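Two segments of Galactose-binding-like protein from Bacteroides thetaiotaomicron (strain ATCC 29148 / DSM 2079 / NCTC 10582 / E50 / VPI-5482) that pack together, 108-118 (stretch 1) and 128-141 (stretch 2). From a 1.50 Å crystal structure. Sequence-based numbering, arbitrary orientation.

Stretch 1, residues 108-118: PAYLTAIEEIE
Stretch 2 (128-141) IHTTNGGRNYLIFD

Stretch 1 is a short helix, 109-115, that unwinds into a strand residue. Its phi/psi values lie near -65/-38, and Ala113 N bonds to Ala109 O at 2.8 Å. Stretch 2 is a strand, 128-131, a turn, and a second strand, 138-141. The helix axis passes 6.9 Å from the first strand at 130° between N-to-C directions. It passes 9.5 Å from the second strand at 42°. The nearest CA pairs are Ala109 CA to Asn132 CA, 6.4 Å, Tyr110 CA to Leu138 CA, 6.5 Å, and Ile117 CA to Thr130 CA, 4.5 Å. Together the stretches bury 603 Å².

Glu116 (phi/psi -100/7) is the first residue to leave helical geometry. Ile117 (-70/143) and Glu118 (-126/137) are extended. Glu118 pairs with His129 in antiparallel register, CA to CA 5.3 Å. Two nearly straight hydrogen bonds close this pair: Glu118 N to His129 O, 2.8 Å, and His129 N to Glu118 O, 2.9 Å. His129 O also receives a CA-H contact from Ile117 CA at 3.5 Å. The side chains of the pair lie on the same face of the sheet. His129 is p (chi2 119°), and Glu118 is t, t. Glu118 CB sits over one face of the imidazole, 3.7 Å from the ring centroid, so aliphatic carbon covers the ring.

Thr130 (-156/-178, chi1 t) points toward stretch 1. Thr130 OG1 donates to Ala113 O at 2.7 Å. Thr130 OG1 also lies 3.5 Å from Ile117 N, so the hydroxyl fills the hollow where the helix unwinds. Beside it, Thr131 CG2 (chi1 t) rests 3.9 Å from Thr112 CG2 and 3.7 Å from Glu116 CB. Water 1 bridges the backbones, donating to Ala109 O (2.9 Å) and Thr131 O (2.4 Å).

Ala109 CB and Ala113 CB both meet Leu138 (m, t). Leu138 CD2 touches Ala109 CB at 3.8 Å and Tyr110 CB at 4.1 Å, while Leu138 CD1 meets Ala113 CB at 3.8 Å. Phe140 CZ (m, chi2 76°) comes within 4.4 Å of Ala113 CB, an oblique approach. Further along, Ile117 CD1 (t, t) packs against Ile128 CG2 (m, t) at 3.7 Å. Tyr110 (p) carries its ring away.

Asn132 to Arg135 form a type I turn, with Arg135 N bonded to Asn132 O at 2.9 Å. Asn132 (t) braces the loop: its OD1 accepts from Asn136 N at 3.0 Å, and its ND2 donates to Asn136 O at 2.8 Å. Asn136 (m) points toward stretch 1, and Asn136 CB lies 3.6 Å from Ala109 CB.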

# COMPACT_ATOMS: atom_id res chain seq x y z
N PRO A 108 -33.21 -2.21 14.19
CA PRO A 108 -32.61 -0.79 14.45
C PRO A 108 -31.15 -0.83 14.00
O PRO A 108 -30.57 -1.89 14.17
CB PRO A 108 -32.69 -0.56 15.99
CG PRO A 108 -33.88 -1.61 16.53
CD PRO A 108 -34.41 -2.27 15.11
N ALA A 109 -30.61 0.26 13.44
CA ALA A 109 -29.23 0.24 12.92
C ALA A 109 -28.22 -0.02 14.03
O ALA A 109 -27.27 -0.77 13.79
CB ALA A 109 -28.91 1.48 12.08
N TYR A 110 -28.44 0.53 15.24
CA TYR A 110 -27.34 0.41 16.22
C TYR A 110 -27.17 -1.05 16.70
O TYR A 110 -26.08 -1.51 17.15
CB TYR A 110 -27.54 1.41 17.36
CG TYR A 110 -28.56 0.99 18.39
CD1 TYR A 110 -29.94 1.03 18.13
CD2 TYR A 110 -28.13 0.59 19.65
CE1 TYR A 110 -30.84 0.60 19.09
CE2 TYR A 110 -29.02 0.15 20.61
CZ TYR A 110 -30.37 0.18 20.33
OH TYR A 110 -31.40 -0.19 21.36
N LEU A 111 -28.27 -1.81 16.60
CA LEU A 111 -28.31 -3.20 17.03
C LEU A 111 -27.66 -4.08 15.97
O LEU A 111 -26.85 -4.96 16.31
CB LEU A 111 -29.77 -3.60 17.28
CG LEU A 111 -30.36 -3.21 18.64
CD1 LEU A 111 -31.77 -3.77 18.82
CD2 LEU A 111 -29.45 -3.66 19.79
N THR A 112 -28.04 -3.88 14.70
CA THR A 112 -27.40 -4.60 13.61
C THR A 112 -25.91 -4.29 13.64
O THR A 112 -25.10 -5.20 13.46
CB THR A 112 -27.97 -4.21 12.24
OG1 THR A 112 -29.30 -4.71 12.23
CG2 THR A 112 -27.24 -4.86 11.07
N ALA A 113 -25.57 -3.02 13.96
CA ALA A 113 -24.15 -2.65 13.97
C ALA A 113 -23.34 -3.44 15.01
O ALA A 113 -22.28 -3.93 14.69
CB ALA A 113 -23.95 -1.16 14.17
N ILE A 114 -23.86 -3.53 16.24
CA ILE A 114 -23.15 -4.24 17.30
C ILE A 114 -23.15 -5.76 17.05
O ILE A 114 -22.17 -6.45 17.36
CB ILE A 114 -23.67 -3.87 18.71
CG1 ILE A 114 -22.61 -4.05 19.80
CG2 ILE A 114 -24.93 -4.67 19.06
CD1 ILE A 114 -21.40 -3.13 19.72
N GLU A 115 -24.22 -6.27 16.40
CA GLU A 115 -24.39 -7.70 16.18
C GLU A 115 -23.48 -8.24 15.08
O GLU A 115 -22.98 -9.37 15.18
CB GLU A 115 -25.85 -8.11 16.08
CG GLU A 115 -26.55 -7.95 17.42
CD GLU A 115 -28.04 -8.25 17.39
OE1 GLU A 115 -28.47 -9.04 16.47
OE2 GLU A 115 -28.79 -7.65 18.26
N GLU A 116 -23.22 -7.43 14.06
CA GLU A 116 -22.45 -7.83 12.90
C GLU A 116 -20.99 -7.34 12.99
O GLU A 116 -20.26 -7.47 12.01
CB GLU A 116 -23.12 -7.29 11.63
CG GLU A 116 -24.53 -7.85 11.42
CD GLU A 116 -24.47 -9.33 11.08
OE1 GLU A 116 -23.59 -9.74 10.26
OE2 GLU A 116 -25.28 -10.07 11.65
N ILE A 117 -20.58 -6.76 14.13
CA ILE A 117 -19.30 -6.05 14.21
C ILE A 117 -18.21 -7.10 14.13
O ILE A 117 -18.44 -8.23 14.60
CB ILE A 117 -19.21 -5.19 15.50
CG1 ILE A 117 -18.08 -4.09 15.36
CG2 ILE A 117 -19.11 -5.99 16.82
CD1 ILE A 117 -18.02 -3.17 16.57
N GLU A 118 -17.12 -6.71 13.44
CA GLU A 118 -15.88 -7.46 13.42
C GLU A 118 -14.76 -6.51 13.83
O GLU A 118 -14.77 -5.34 13.43
CB GLU A 118 -15.62 -8.20 12.09
CG GLU A 118 -14.45 -9.15 12.11
CD GLU A 118 -14.32 -10.06 10.90
OE1 GLU A 118 -15.34 -10.34 10.23
OE2 GLU A 118 -13.19 -10.52 10.66
N ILE A 128 -12.07 -1.66 12.94
CA ILE A 128 -13.45 -1.99 13.30
C ILE A 128 -14.33 -1.90 12.06
O ILE A 128 -14.28 -0.89 11.37
CB ILE A 128 -13.95 -1.03 14.39
CG1 ILE A 128 -13.17 -1.24 15.68
CG2 ILE A 128 -15.44 -1.27 14.63
CD1 ILE A 128 -13.37 -0.17 16.72
N HIS A 129 -15.07 -2.97 11.75
CA HIS A 129 -15.95 -2.95 10.59
C HIS A 129 -17.32 -3.54 10.94
O HIS A 129 -17.44 -4.46 11.74
CB HIS A 129 -15.33 -3.55 9.32
CG HIS A 129 -14.69 -4.88 9.48
ND1 HIS A 129 -15.12 -6.00 8.79
CD2 HIS A 129 -13.62 -5.26 10.22
CE1 HIS A 129 -14.33 -7.03 9.10
NE2 HIS A 129 -13.41 -6.59 9.99
N THR A 130 -18.35 -2.95 10.34
CA THR A 130 -19.71 -3.48 10.51
C THR A 130 -20.56 -3.06 9.33
O THR A 130 -20.03 -2.40 8.43
CB THR A 130 -20.28 -3.16 11.90
OG1 THR A 130 -21.41 -4.01 12.12
CG2 THR A 130 -20.64 -1.70 12.07
N THR A 131 -21.85 -3.44 9.37
CA THR A 131 -22.77 -3.17 8.27
C THR A 131 -23.89 -2.22 8.69
O THR A 131 -24.32 -2.14 9.86
CB THR A 131 -23.30 -4.47 7.66
OG1 THR A 131 -24.11 -4.15 6.52
CG2 THR A 131 -24.13 -5.24 8.67
N ASN A 132 -24.37 -1.48 7.70
CA ASN A 132 -25.28 -0.37 7.93
C ASN A 132 -26.00 -0.12 6.61
O ASN A 132 -25.88 0.97 6.04
CB ASN A 132 -24.46 0.84 8.41
CG ASN A 132 -25.25 2.11 8.68
OD1 ASN A 132 -26.42 2.04 9.06
ND2 ASN A 132 -24.58 3.26 8.53
N GLY A 133 -26.73 -1.14 6.13
CA GLY A 133 -27.37 -1.11 4.82
C GLY A 133 -28.38 0.04 4.66
O GLY A 133 -28.76 0.42 3.51
N GLY A 134 -28.88 0.58 5.78
CA GLY A 134 -29.75 1.74 5.77
C GLY A 134 -29.04 3.10 5.67
O GLY A 134 -29.77 4.09 5.46
N ARG A 135 -27.70 3.16 5.81
CA ARG A 135 -26.98 4.44 5.82
C ARG A 135 -27.54 5.33 6.94
O ARG A 135 -28.09 6.54 6.74
CB ARG A 135 -27.01 5.09 4.42
CG ARG A 135 -26.57 4.19 3.27
CD ARG A 135 -25.04 4.52 3.06
NE ARG A 135 -24.79 5.89 3.45
CZ ARG A 135 -23.87 6.70 2.93
NH1 ARG A 135 -23.09 6.32 1.91
NH2 ARG A 135 -23.69 7.90 3.47
N ASN A 136 -27.63 4.67 8.12
CA ASN A 136 -28.08 5.42 9.27
C ASN A 136 -26.85 6.00 9.92
O ASN A 136 -25.71 5.58 9.68
CB ASN A 136 -28.86 4.55 10.26
CG ASN A 136 -30.18 4.12 9.65
OD1 ASN A 136 -30.29 3.00 9.15
ND2 ASN A 136 -31.11 5.06 9.60
N TYR A 137 -27.10 6.95 10.80
CA TYR A 137 -26.05 7.71 11.45
C TYR A 137 -25.75 7.09 12.80
O TYR A 137 -26.57 7.03 13.69
CB TYR A 137 -26.39 9.20 11.52
CG TYR A 137 -25.35 10.15 12.08
CD1 TYR A 137 -24.39 10.71 11.24
CD2 TYR A 137 -25.32 10.49 13.42
CE1 TYR A 137 -23.43 11.58 11.72
CE2 TYR A 137 -24.38 11.38 13.91
CZ TYR A 137 -23.45 11.96 13.06
OH TYR A 137 -22.48 12.79 13.58
N LEU A 138 -24.55 6.50 12.92
CA LEU A 138 -24.15 5.70 14.07
C LEU A 138 -22.94 6.41 14.69
O LEU A 138 -22.35 7.23 13.97
CB LEU A 138 -23.82 4.27 13.57
CG LEU A 138 -25.00 3.49 12.96
CD1 LEU A 138 -24.48 2.17 12.37
CD2 LEU A 138 -26.10 3.20 14.01
N ILE A 139 -22.76 6.24 16.01
CA ILE A 139 -21.64 6.79 16.81
C ILE A 139 -20.97 5.63 17.53
O ILE A 139 -21.61 4.91 18.31
CB ILE A 139 -22.23 7.83 17.81
CG1 ILE A 139 -23.35 8.66 17.17
CG2 ILE A 139 -21.12 8.76 18.38
CD1 ILE A 139 -22.88 9.65 16.13
N PHE A 140 -19.69 5.44 17.21
CA PHE A 140 -19.00 4.33 17.84
C PHE A 140 -18.08 4.88 18.92
O PHE A 140 -17.27 5.75 18.62
CB PHE A 140 -18.18 3.61 16.77
CG PHE A 140 -18.99 2.85 15.74
CD1 PHE A 140 -19.67 3.51 14.71
CD2 PHE A 140 -19.09 1.46 15.80
CE1 PHE A 140 -20.37 2.80 13.75
CE2 PHE A 140 -19.78 0.74 14.82
CZ PHE A 140 -20.41 1.41 13.80
N ASP A 141 -18.24 4.40 20.16
CA ASP A 141 -17.37 4.84 21.25
C ASP A 141 -16.43 3.68 21.56
O ASP A 141 -16.90 2.60 21.93
CB ASP A 141 -18.16 5.16 22.52
CG ASP A 141 -18.96 6.45 22.40
OD1 ASP A 141 -18.37 7.45 21.91
OD2 ASP A 141 -20.17 6.43 22.76
O HOH W 1 -26.19 -1.29 11.19